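Putative GntR-family transcriptional regulator (Bordetella bronchiseptica RB50, PDB 3CNV) probably senses a small effector molecule through its UTRA domain and so regulates transcription, as GntR-family repressors and activators of this type do. Local coordinates at residues R52-N57 against V62-W67. Numbering follows the deposited sequence.
Sequences RQLSMN and VIDDLW
Arg52 and Asp64 form a hydrogen-bonded antiparallel pair, their side chains rising side by side from one face of the sheet. Arg52 CG sits between backbone N and C (chi1 64°), and the bend at chi2 (91°) leans the guanidinium across toward the Asp64 carboxylate. That short carboxylate meets the NE–NH2 edge in a side-on salt bridge: Arg52 NE reaches Asp64 OD2 at 2.8 Å, on the anti lone pair, and Arg52 NH2 adds a more bent bond to Asp64 OD2 at 3.1 Å, the two planes standing 49° apart. Ser21 OG takes NH1, and a bound citrate, probably from the crystallisation liquor, takes NH2; a forked cation suits such sharing. Leu54 CD2 sits against one guanidinium face near its rim, 3.4 Å above the plane. Apolar Leu54 and beta-branched Val62, a type suited to strands, run alongside each other, CB to CB 3.8 Å. On the other face Gln53 lays CB and CG against Ile63 CD1, leaving its amide to meet Arg22 and Leu119 O. Paired backbone bonds at Arg52–Asp64 and Leu54–Val62 complete the antiparallel beta hairpin of strands 46-56 and 59-69 in the UTRA domain, the citrate perhaps marking its effector pocket.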
# COMPACT_ATOMS: atom_id res chain seq x y z
N ARG C 52 12.33 22.74 -4.09
CA ARG C 52 13.23 22.54 -2.93
C ARG C 52 14.21 21.41 -3.11
O ARG C 52 13.98 20.49 -3.88
CB ARG C 52 12.44 22.37 -1.63
CG ARG C 52 11.62 21.27 -1.54
CD ARG C 52 12.36 20.08 -0.94
NE ARG C 52 11.36 19.08 -0.75
CZ ARG C 52 10.59 18.96 0.32
NH1 ARG C 52 10.80 19.72 1.37
NH2 ARG C 52 9.67 18.02 0.34
N GLN C 53 15.27 21.48 -2.34
CA GLN C 53 16.27 20.42 -2.30
C GLN C 53 16.21 19.71 -0.94
O GLN C 53 16.31 20.34 0.12
CB GLN C 53 17.67 21.06 -2.57
CG GLN C 53 18.92 20.14 -2.62
CD GLN C 53 20.20 20.92 -2.49
OE1 GLN C 53 20.52 21.42 -1.44
NE2 GLN C 53 20.95 21.00 -3.57
N LEU C 54 16.09 18.41 -0.97
CA LEU C 54 16.40 17.57 0.18
C LEU C 54 17.80 17.03 0.10
O LEU C 54 18.29 16.57 -0.95
CB LEU C 54 15.42 16.37 0.28
CG LEU C 54 13.98 16.75 0.53
CD1 LEU C 54 13.18 15.40 0.54
CD2 LEU C 54 13.67 17.63 1.82
N SER C 55 18.43 17.07 1.25
CA SER C 55 19.75 16.53 1.46
C SER C 55 19.72 15.55 2.62
O SER C 55 18.98 15.74 3.59
CB SER C 55 20.75 17.64 1.79
OG SER C 55 20.96 18.48 0.67
N MSE C 56 20.52 14.50 2.48
CA MSE C 56 20.64 13.47 3.51
C MSE C 56 22.07 13.12 3.64
O MSE C 56 22.81 12.94 2.66
CB MSE C 56 19.76 12.23 3.18
N ASN C 57 22.50 13.08 4.88
CA ASN C 57 23.92 12.93 5.20
C ASN C 57 24.77 13.96 4.51
O ASN C 57 25.87 13.66 4.06
CB ASN C 57 24.41 11.54 4.80
N VAL C 62 17.38 14.87 -3.38
CA VAL C 62 16.10 15.13 -4.07
C VAL C 62 15.96 16.58 -4.50
O VAL C 62 16.27 17.50 -3.74
CB VAL C 62 14.85 14.70 -3.14
CG1 VAL C 62 13.55 14.77 -3.87
CG2 VAL C 62 15.05 13.29 -2.58
N ILE C 63 15.46 16.77 -5.71
CA ILE C 63 14.93 18.05 -6.13
C ILE C 63 13.43 17.87 -6.40
O ILE C 63 13.00 17.02 -7.21
CB ILE C 63 15.64 18.69 -7.38
CG1 ILE C 63 17.13 18.81 -7.18
CG2 ILE C 63 14.99 20.07 -7.77
CD1 ILE C 63 17.60 19.91 -6.21
N ASP C 64 12.65 18.56 -5.58
CA ASP C 64 11.18 18.53 -5.66
C ASP C 64 10.66 19.84 -6.25
O ASP C 64 11.08 20.92 -5.84
CB ASP C 64 10.52 18.41 -4.30
CG ASP C 64 10.53 17.04 -3.71
OD1 ASP C 64 10.39 16.05 -4.48
OD2 ASP C 64 10.60 16.96 -2.40
N ASP C 65 9.77 19.73 -7.21
CA ASP C 65 8.96 20.85 -7.71
C ASP C 65 7.54 20.55 -7.26
O ASP C 65 7.04 19.47 -7.53
CB ASP C 65 8.97 21.02 -9.24
CG ASP C 65 10.25 21.64 -9.76
OD1 ASP C 65 10.80 22.50 -9.08
OD2 ASP C 65 10.70 21.27 -10.87
N LEU C 66 6.88 21.54 -6.69
CA LEU C 66 5.50 21.39 -6.14
C LEU C 66 4.64 22.48 -6.75
O LEU C 66 5.08 23.59 -6.99
CB LEU C 66 5.50 21.65 -4.59
CG LEU C 66 6.09 20.81 -3.51
CD1 LEU C 66 7.64 20.85 -3.48
CD2 LEU C 66 5.43 21.32 -2.25
N TRP C 67 3.37 22.16 -6.92
CA TRP C 67 2.40 23.12 -7.40
C TRP C 67 1.16 22.94 -6.49
O TRP C 67 0.64 21.84 -6.32
CB TRP C 67 1.97 22.81 -8.84
CG TRP C 67 2.99 23.03 -9.91
CD1 TRP C 67 3.15 24.14 -10.67
CD2 TRP C 67 4.01 22.11 -10.32
NE1 TRP C 67 4.19 23.97 -11.54
CE2 TRP C 67 4.75 22.73 -11.33
CE3 TRP C 67 4.34 20.83 -9.94
CZ2 TRP C 67 5.82 22.09 -11.97
CZ3 TRP C 67 5.39 20.20 -10.56
CH2 TRP C 67 6.14 20.83 -11.56